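Local coordinates for programmed cell death 6-interacting protein (Homo sapiens, PDB 5WA1), which acts in endosomal protein sorting, multivesicular body biogenesis, membrane repair and cytokinesis, and is represented here by its Bro1 domain, at residues A[90-103]-A[366-379]. Sequence-based numbering, arbitrary orientation.
Sequences LRYYDQICSIEPKF and VPISQKFTDLFEKM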
ATOM      1  N   LEU A  90     -12.056   4.101   9.238  1.00 47.94           N
ATOM      2  CA  LEU A  90     -11.635   3.058  10.168  1.00 53.09           C
ATOM      3  C   LEU A  90     -12.703   2.802  11.219  1.00 56.55           C
ATOM      4  O   LEU A  90     -13.013   1.647  11.539  1.00 55.97           O
ATOM      5  CB  LEU A  90     -10.326   3.453  10.840  1.00 51.54           C
ATOM      6  CG  LEU A  90      -9.134   3.597   9.897  1.00 54.54           C
ATOM      7  CD1 LEU A  90      -7.914   4.042  10.678  1.00 55.99           C
ATOM      8  CD2 LEU A  90      -8.883   2.293   9.169  1.00 51.79           C
ATOM      9  N   ARG A  91     -13.277   3.873  11.769  1.00 56.41           N
ATOM     10  CA  ARG A  91     -14.328   3.717  12.766  1.00 55.82           C
ATOM     11  C   ARG A  91     -15.527   2.977  12.188  1.00 66.36           C
ATOM     12  O   ARG A  91     -16.101   2.100  12.847  1.00 58.30           O
ATOM     13  CB  ARG A  91     -14.747   5.084  13.305  1.00 57.53           C
ATOM     14  CG  ARG A  91     -15.862   4.999  14.343  1.00 65.15           C
ATOM     15  CD  ARG A  91     -16.486   6.357  14.639  1.00 71.99           C
ATOM     16  NE  ARG A  91     -17.737   6.210  15.381  1.00 80.86           N
ATOM     17  CZ  ARG A  91     -18.589   7.200  15.627  1.00 81.53           C
ATOM     18  NH1 ARG A  91     -18.330   8.429  15.194  1.00 82.42           N
ATOM     19  NH2 ARG A  91     -19.704   6.961  16.304  1.00 77.72           N
ATOM     20  N   TYR A  92     -15.917   3.307  10.955  1.00 54.65           N
ATOM     21  CA  TYR A  92     -17.076   2.640  10.370  1.00 62.77           C
ATOM     22  C   TYR A  92     -16.788   1.166  10.099  1.00 58.81           C
ATOM     23  O   TYR A  92     -17.686   0.329  10.246  1.00 60.22           O
ATOM     24  CB  TYR A  92     -17.518   3.370   9.098  1.00 56.46           C
ATOM     25  CG  TYR A  92     -18.675   2.718   8.377  1.00 59.34           C
ATOM     26  CD1 TYR A  92     -19.935   2.647   8.967  1.00 62.62           C
ATOM     27  CD2 TYR A  92     -18.509   2.165   7.112  1.00 57.82           C
ATOM     28  CE1 TYR A  92     -20.996   2.043   8.317  1.00 72.46           C
ATOM     29  CE2 TYR A  92     -19.570   1.555   6.451  1.00 60.51           C
ATOM     30  CZ  TYR A  92     -20.809   1.498   7.060  1.00 67.36           C
ATOM     31  OH  TYR A  92     -21.868   0.898   6.418  1.00 64.96           O
ATOM     32  N   TYR A  93     -15.548   0.821   9.736  1.00 57.56           N
ATOM     33  CA  TYR A  93     -15.195  -0.590   9.599  1.00 52.52           C
ATOM     34  C   TYR A  93     -15.283  -1.315  10.935  1.00 55.20           C
ATOM     35  O   TYR A  93     -15.812  -2.430  11.008  1.00 60.97           O
ATOM     36  CB  TYR A  93     -13.787  -0.741   9.010  1.00 49.77           C
ATOM     37  CG  TYR A  93     -13.387  -2.185   8.827  1.00 57.22           C
ATOM     38  CD1 TYR A  93     -13.858  -2.922   7.751  1.00 49.40           C
ATOM     39  CD2 TYR A  93     -12.547  -2.818   9.739  1.00 63.32           C
ATOM     40  CE1 TYR A  93     -13.499  -4.246   7.577  1.00 57.20           C
ATOM     41  CE2 TYR A  93     -12.178  -4.145   9.571  1.00 58.50           C
ATOM     42  CZ  TYR A  93     -12.657  -4.852   8.490  1.00 60.06           C
ATOM     43  OH  TYR A  93     -12.301  -6.172   8.319  1.00 69.94           O
ATOM     44  N   ASP A  94     -14.771  -0.701  12.005  1.00 64.63           N
ATOM     45  CA  ASP A  94     -14.881  -1.309  13.328  1.00 62.90           C
ATOM     46  C   ASP A  94     -16.338  -1.522  13.718  1.00 67.04           C
ATOM     47  O   ASP A  94     -16.689  -2.561  14.289  1.00 69.42           O
ATOM     48  CB  ASP A  94     -14.185  -0.440  14.376  1.00 70.51           C
ATOM     49  CG  ASP A  94     -12.671  -0.514  14.296  1.00 85.93           C
ATOM     50  OD1 ASP A  94     -12.150  -1.422  13.613  1.00 89.05           O
ATOM     51  OD2 ASP A  94     -12.004   0.333  14.929  1.00 88.00           O
ATOM     52  N   GLN A  95     -17.201  -0.553  13.415  1.00 69.34           N
ATOM     53  CA  GLN A  95     -18.586  -0.649  13.858  1.00 70.88           C
ATOM     54  C   GLN A  95     -19.307  -1.792  13.155  1.00 71.63           C
ATOM     55  O   GLN A  95     -20.024  -2.566  13.799  1.00 83.90           O
ATOM     56  CB  GLN A  95     -19.302   0.681  13.627  1.00 67.18           C
ATOM     57  CG  GLN A  95     -20.587   0.839  14.432  1.00 81.65           C
ATOM     58  CD  GLN A  95     -20.370   0.650  15.919  1.00 81.96           C
ATOM     59  OE1 GLN A  95     -20.011   1.589  16.634  1.00 79.95           O
ATOM     60  NE2 GLN A  95     -20.590  -0.571  16.395  1.00 82.19           N
ATOM     61  N   ILE A  96     -19.099  -1.939  11.845  1.00 72.51           N
ATOM     62  CA  ILE A  96     -19.762  -2.999  11.089  1.00 73.28           C
ATOM     63  C   ILE A  96     -19.296  -4.376  11.557  1.00 74.19           C
ATOM     64  O   ILE A  96     -20.108  -5.298  11.724  1.00 77.97           O
ATOM     65  CB  ILE A  96     -19.527  -2.803   9.583  1.00 79.10           C
ATOM     66  CG1 ILE A  96     -20.089  -1.451   9.130  1.00 81.83           C
ATOM     67  CG2 ILE A  96     -20.146  -3.942   8.794  1.00 78.33           C
ATOM     68  CD1 ILE A  96     -21.582  -1.315   9.285  1.00 89.79           C
ATOM     69  N   CYS A  97     -17.989  -4.547  11.771  1.00 74.07           N
ATOM     70  CA  CYS A  97     -17.506  -5.827  12.278  1.00 75.95           C
ATOM     71  C   CYS A  97     -18.138  -6.160  13.627  1.00 87.91           C
ATOM     72  O   CYS A  97     -18.506  -7.313  13.880  1.00 88.61           O
ATOM     73  CB  CYS A  97     -15.984  -5.813  12.376  1.00 73.08           C
ATOM     74  SG  CYS A  97     -15.179  -5.614  10.773  1.00 77.21           S
ATOM     75  N   SER A  98     -18.308  -5.156  14.491  1.00 90.27           N
ATOM     76  CA  SER A  98     -18.862  -5.357  15.827  1.00 96.49           C
ATOM     77  C   SER A  98     -20.364  -5.610  15.828  1.00110.20           C
ATOM     78  O   SER A  98     -20.935  -5.830  16.901  1.00118.44           O
ATOM     79  CB  SER A  98     -18.558  -4.140  16.706  1.00 98.12           C
ATOM     80  OG  SER A  98     -17.190  -4.085  17.057  1.00101.53           O
ATOM     81  N   ILE A  99     -21.013  -5.595  14.666  1.00114.71           N
ATOM     82  CA  ILE A  99     -22.457  -5.692  14.586  1.00115.88           C
ATOM     83  C   ILE A  99     -22.922  -7.005  13.968  1.00118.01           C
ATOM     84  O   ILE A  99     -24.006  -7.489  14.317  1.00116.44           O
ATOM     85  CB  ILE A  99     -23.012  -4.482  13.804  1.00122.41           C
ATOM     86  CG1 ILE A  99     -23.046  -3.261  14.722  1.00130.72           C
ATOM     87  CG2 ILE A  99     -24.385  -4.755  13.210  1.00129.87           C
ATOM     88  CD1 ILE A  99     -23.300  -1.974  14.004  1.00133.86           C
ATOM     89  N   GLU A 100     -22.121  -7.613  13.091  1.00113.02           N
ATOM     90  CA  GLU A 100     -22.456  -8.911  12.510  1.00122.78           C
ATOM     91  C   GLU A 100     -22.947  -9.933  13.529  1.00129.32           C
ATOM     92  O   GLU A 100     -23.951 -10.607  13.254  1.00130.87           O
ATOM     93  CB  GLU A 100     -21.241  -9.442  11.735  1.00127.51           C
ATOM     94  CG  GLU A 100     -21.403 -10.863  11.228  1.00135.38           C
ATOM     95  CD  GLU A 100     -20.188 -11.353  10.467  1.00138.81           C
ATOM     96  OE1 GLU A 100     -19.207 -10.584  10.351  1.00133.84           O
ATOM     97  OE2 GLU A 100     -20.215 -12.506   9.987  1.00143.19           O
ATOM     98  N   PRO A 101     -22.320 -10.104  14.702  1.00133.47           N
ATOM     99  CA  PRO A 101     -22.891 -11.044  15.678  1.00138.89           C
ATOM    100  C   PRO A 101     -24.162 -10.538  16.337  1.00147.24           C
ATOM    101  O   PRO A 101     -25.052 -11.345  16.634  1.00149.97           O
ATOM    102  CB  PRO A 101     -21.760 -11.221  16.706  1.00136.89           C
ATOM    103  CG  PRO A 101     -20.527 -10.723  16.026  1.00134.00           C
ATOM    104  CD  PRO A 101     -20.994  -9.628  15.131  1.00131.64           C
ATOM    105  N   LYS A 102     -24.279  -9.228  16.571  1.00150.86           N
ATOM    106  CA  LYS A 102     -25.396  -8.707  17.358  1.00154.21           C
ATOM    107  C   LYS A 102     -26.723  -8.798  16.612  1.00156.33           C
ATOM    108  O   LYS A 102     -27.779  -8.893  17.249  1.00163.23           O
ATOM    109  CB  LYS A 102     -25.127  -7.257  17.769  1.00152.82           C
ATOM    110  CG  LYS A 102     -24.316  -7.083  19.053  1.00156.20           C
ATOM    111  CD  LYS A 102     -22.863  -7.508  18.883  1.00158.01           C
ATOM    112  CE  LYS A 102     -22.029  -7.125  20.096  1.00159.30           C
ATOM    113  NZ  LYS A 102     -22.607  -7.655  21.362  1.00162.63           N
ATOM    114  N   PHE A 103     -26.700  -8.769  15.281  1.00146.69           N
ATOM    115  CA  PHE A 103     -27.941  -8.767  14.530  1.00147.58           C
ATOM    116  C   PHE A 103     -28.022  -9.975  13.605  1.00149.29           C
ATOM    117  O   PHE A 103     -27.015 -10.363  13.004  1.00143.98           O
ATOM    118  CB  PHE A 103     -28.083  -7.485  13.701  1.00143.34           C
ATOM    119  CG  PHE A 103     -28.289  -6.250  14.528  1.00147.05           C
ATOM    120  CD1 PHE A 103     -27.211  -5.592  15.096  1.00145.94           C
ATOM    121  CD2 PHE A 103     -29.564  -5.749  14.738  1.00148.68           C
ATOM    122  CE1 PHE A 103     -27.399  -4.455  15.859  1.00149.49           C
ATOM    123  CE2 PHE A 103     -29.759  -4.613  15.499  1.00151.47           C
ATOM    124  CZ  PHE A 103     -28.676  -3.963  16.060  1.00153.01           C
ATOM    125  N   VAL A 366      -9.530  -5.582  14.707  1.00 72.22           N
ATOM    126  CA  VAL A 366     -10.568  -4.716  15.241  1.00 82.52           C
ATOM    127  C   VAL A 366     -10.422  -4.636  16.756  1.00 92.24           C
ATOM    128  O   VAL A 366     -10.387  -5.667  17.427  1.00 88.68           O
ATOM    129  CB  VAL A 366     -11.954  -5.225  14.830  1.00 79.60           C
ATOM    130  CG1 VAL A 366     -13.050  -4.359  15.437  1.00 81.80           C
ATOM    131  CG2 VAL A 366     -12.063  -5.265  13.313  1.00 73.06           C
ATOM    132  N   PRO A 367     -10.342  -3.411  17.304  1.00102.81           N
ATOM    133  CA  PRO A 367     -10.499  -2.130  16.601  1.00 99.64           C
ATOM    134  C   PRO A 367      -9.247  -1.612  15.885  1.00 85.71           C
ATOM    135  O   PRO A 367      -8.160  -1.570  16.472  1.00 87.12           O
ATOM    136  CB  PRO A 367     -10.894  -1.175  17.729  1.00102.50           C
ATOM    137  CG  PRO A 367     -10.168  -1.717  18.917  1.00104.43           C
ATOM    138  CD  PRO A 367     -10.172  -3.217  18.757  1.00104.48           C
ATOM    139  N   ILE A 368      -9.405  -1.215  14.616  1.00 77.08           N
ATOM    140  CA  ILE A 368      -8.312  -0.552  13.905  1.00 70.31           C
ATOM    141  C   ILE A 368      -8.402   0.966  13.993  1.00 72.38           C
ATOM    142  O   ILE A 368      -7.438   1.656  13.630  1.00 73.17           O
ATOM    143  CB  ILE A 368      -8.226  -0.978  12.421  1.00 67.64           C
ATOM    144  CG1 ILE A 368      -9.491  -0.611  11.634  1.00 60.34           C
ATOM    145  CG2 ILE A 368      -7.942  -2.469  12.301  1.00 67.91           C
ATOM    146  CD1 ILE A 368      -9.431  -1.065  10.160  1.00 55.42           C
ATOM    147  N   SER A 369      -9.517   1.511  14.475  1.00 70.70           N
ATOM    148  CA  SER A 369      -9.640   2.948  14.689  1.00 73.63           C
ATOM    149  C   SER A 369      -9.271   3.308  16.126  1.00 82.79           C
ATOM    150  O   SER A 369      -9.331   2.478  17.037  1.00 84.32           O
ATOM    151  CB  SER A 369     -11.063   3.425  14.388  1.00 67.41           C
ATOM    152  OG  SER A 369     -11.938   3.119  15.460  1.00 75.30           O
ATOM    153  N   GLN A 370      -8.898   4.571  16.320  1.00 82.93           N
ATOM    154  CA  GLN A 370      -8.505   5.054  17.638  1.00 86.94           C
ATOM    155  C   GLN A 370      -9.722   5.389  18.487  1.00 92.22           C
ATOM    156  O   GLN A 370     -10.734   5.889  17.984  1.00 91.68           O
ATOM    157  CB  GLN A 370      -7.611   6.287  17.515  1.00 89.41           C
ATOM    158  CG  GLN A 370      -6.228   5.977  16.970  1.00102.11           C
ATOM    159  CD  GLN A 370      -5.478   4.974  17.826  1.00111.03           C
ATOM    160  OE1 GLN A 370      -4.933   5.319  18.876  1.00108.36           O
ATOM    161  NE2 GLN A 370      -5.446   3.721  17.381  1.00114.80           N
ATOM    162  N   LYS A 371      -9.608   5.115  19.786  1.00 96.39           N
ATOM    163  CA  LYS A 371     -10.645   5.444  20.763  1.00 95.32           C
ATOM    164  C   LYS A 371     -12.004   4.919  20.309  1.00 93.50           C
ATOM    165  O   LYS A 371     -13.016   5.623  20.339  1.00 99.81           O
ATOM    166  CB  LYS A 371     -10.691   6.955  21.017  1.00106.09           C
ATOM    167  CG  LYS A 371      -9.451   7.515  21.702  1.00118.88           C
ATOM    168  CD  LYS A 371      -9.453   9.042  21.735  1.00127.70           C
ATOM    169  CE  LYS A 371      -9.311   9.628  20.333  1.00132.00           C
ATOM    170  NZ  LYS A 371      -8.983  11.084  20.357  1.00137.09           N
ATOM    171  N   PHE A 372     -12.018   3.666  19.864  1.00 94.50           N
ATOM    172  CA  PHE A 372     -13.247   3.087  19.348  1.00 95.58           C
ATOM    173  C   PHE A 372     -14.212   2.765  20.482  1.00102.56           C
ATOM    174  O   PHE A 372     -13.809   2.299  21.551  1.00102.14           O
ATOM    175  CB  PHE A 372     -12.959   1.825  18.537  1.00 84.13           C
ATOM    176  CG  PHE A 372     -14.203   1.091  18.115  1.00 85.77           C
ATOM    177  CD1 PHE A 372     -15.036   1.616  17.139  1.00 81.10           C
ATOM    178  CD2 PHE A 372     -14.552  -0.115  18.706  1.00 87.96           C
ATOM    179  CE1 PHE A 372     -16.189   0.951  16.757  1.00 79.79           C
ATOM    180  CE2 PHE A 372     -15.699  -0.787  18.324  1.00 87.85           C
ATOM    181  CZ  PHE A 372     -16.520  -0.254  17.349  1.00 87.17           C
ATOM    182  N   THR A 373     -15.495   3.029  20.242  1.00102.64           N
ATOM    183  CA  THR A 373     -16.566   2.686  21.174  1.00110.29           C
ATOM    184  C   THR A 373     -17.712   2.100  20.359  1.00 99.95           C
ATOM    185  O   THR A 373     -18.297   2.799  19.527  1.00104.29           O
ATOM    186  CB  THR A 373     -17.032   3.907  21.977  1.00118.47           C
ATOM    187  OG1 THR A 373     -17.447   4.947  21.080  1.00124.79           O
ATOM    188  CG2 THR A 373     -15.916   4.435  22.877  1.00112.05           C
ATOM    189  N   ASP A 374     -18.019   0.820  20.578  1.00 98.04           N
ATOM    190  CA  ASP A 374     -19.132   0.184  19.878  1.00105.39           C
ATOM    191  C   ASP A 374     -20.444   0.847  20.275  1.00109.04           C
ATOM    192  O   ASP A 374     -20.738   1.011  21.461  1.00106.53           O
ATOM    193  CB  ASP A 374     -19.169  -1.319  20.185  1.00110.01           C
ATOM    194  CG  ASP A 374     -20.362  -2.041  19.535  1.00109.28           C
ATOM    195  OD1 ASP A 374     -20.984  -1.492  18.601  1.00107.32           O
ATOM    196  OD2 ASP A 374     -20.671  -3.179  19.956  1.00108.19           O
ATOM    197  N   LEU A 375     -21.231   1.237  19.268  1.00109.28           N
ATOM    198  CA  LEU A 375     -22.524   1.859  19.512  1.00106.25           C
ATOM    199  C   LEU A 375     -23.556   0.868  20.038  1.00116.17           C
ATOM    200  O   LEU A 375     -24.583   1.291  20.576  1.00111.08           O
ATOM    201  CB  LEU A 375     -23.037   2.508  18.226  1.00 96.61           C
ATOM    202  CG  LEU A 375     -22.377   3.816  17.790  1.00 91.17           C
ATOM    203  CD1 LEU A 375     -22.734   4.126  16.344  1.00 97.02           C
ATOM    204  CD2 LEU A 375     -22.796   4.956  18.699  1.00 93.54           C
ATOM    205  N   PHE A 376     -23.310  -0.430  19.892  1.00122.53           N
ATOM    206  CA  PHE A 376     -24.209  -1.476  20.363  1.00127.08           C
ATOM    207  C   PHE A 376     -23.506  -2.372  21.376  1.00132.33           C
ATOM    208  O   PHE A 376     -23.712  -3.587  21.409  1.00134.04           O
ATOM    209  CB  PHE A 376     -24.739  -2.300  19.192  1.00127.60           C
ATOM    210  CG  PHE A 376     -25.475  -1.491  18.163  1.00126.16           C
ATOM    211  CD1 PHE A 376     -24.801  -0.930  17.091  1.00119.67           C
ATOM    212  CD2 PHE A 376     -26.842  -1.293  18.266  1.00129.65           C
ATOM    213  CE1 PHE A 376     -25.476  -0.186  16.142  1.00119.01           C
ATOM    214  CE2 PHE A 376     -27.524  -0.549  17.319  1.00127.41           C
ATOM    215  CZ  PHE A 376     -26.838   0.005  16.255  1.00120.80           C
ATOM    216  N   GLU A 377     -22.663  -1.770  22.218  1.00135.17           N
ATOM    217  CA  GLU A 377     -21.852  -2.554  23.145  1.00138.87           C
ATOM    218  C   GLU A 377     -22.698  -3.164  24.254  1.00137.03           C
ATOM    219  O   GLU A 377     -22.428  -4.286  24.699  1.00134.97           O
ATOM    220  CB  GLU A 377     -20.747  -1.682  23.738  1.00144.95           C
ATOM    221  CG  GLU A 377     -19.793  -2.438  24.646  1.00156.69           C
ATOM    222  CD  GLU A 377     -18.722  -1.548  25.238  1.00165.75           C
ATOM    223  OE1 GLU A 377     -18.763  -0.325  24.993  1.00167.55           O
ATOM    224  OE2 GLU A 377     -17.840  -2.071  25.951  1.00170.81           O
ATOM    225  N   LYS A 378     -23.718  -2.444  24.719  1.00134.95           N
ATOM    226  CA  LYS A 378     -24.637  -2.960  25.735  1.00136.11           C
ATOM    227  C   LYS A 378     -25.767  -3.750  25.072  1.00145.08           C
ATOM    228  O   LYS A 378     -26.948  -3.431  25.196  1.00148.59           O
ATOM    229  CB  LYS A 378     -25.185  -1.819  26.581  1.00123.65           C
ATOM    230  CG  LYS A 378     -24.148  -1.029  27.350  1.00118.71           C
ATOM    231  CD  LYS A 378     -24.833   0.023  28.199  1.00135.06           C
ATOM    232  CE  LYS A 378     -23.843   0.884  28.959  1.00136.52           C
ATOM    233  NZ  LYS A 378     -24.559   1.855  29.838  1.00139.07           N
ATOM    234  N   MET A 379     -25.379  -4.801  24.357  1.00144.11           N
ATOM    235  CA  MET A 379     -26.343  -5.596  23.608  1.00146.01           C
ATOM    236  C   MET A 379     -25.856  -7.027  23.402  1.00148.90           C
ATOM    237  O   MET A 379     -26.067  -7.892  24.256  1.00153.48           O
ATOM    238  CB  MET A 379     -26.631  -4.930  22.262  1.00141.09           C
ATOM    239  CG  MET A 379     -27.715  -5.601  21.445  1.00144.76           C
ATOM    240  SD  MET A 379     -28.235  -4.570  20.062  1.00144.38           S
ATOM    241  CE  MET A 379     -29.217  -5.737  19.128  1.00144.71           C
TER
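The carboxylate of D94 accepts from the backbone N atoms of I368 and S369, which follow P367 and its cis peptide bond. D94 OD1 uses its syn lone pair to accept from I368 N at 2.9 Å. D94 OD2 takes two bonds, from S369 N on the syn side and from S369 OG on the anti side, both from the same face of the carboxylate plane. S369 OG gets there by standing between its own backbone N and carbonyl carbon (chi1 78°). Beside them, I368 CD1 wedges against L90 CD2 (3.5 Å) and the Y93 ring. D94 CB lies over one face of the F372 ring, a CH-pi contact. In this Bro1 domain, residues 366-379 end the construct and run without regular structure along the end of helix 83-97 and the residues after it. Q95, bent at chi2 (55°), accepts from L375 N through OE1 at 2.9 Å. Q95 NE2 lies 2.4 Å from D374 OD1, too short to be trusted in detail. D374 OD1 also receives F376 N in an Asx turn. Further along, the F103 edge points at the F376 face, T-shaped with planes at 88°. M379 CE lies over one F103 face toward its rim (CH-pi), with SD in a Met-aromatic contact. Helix 39-49 also touches F103, F376 and M379.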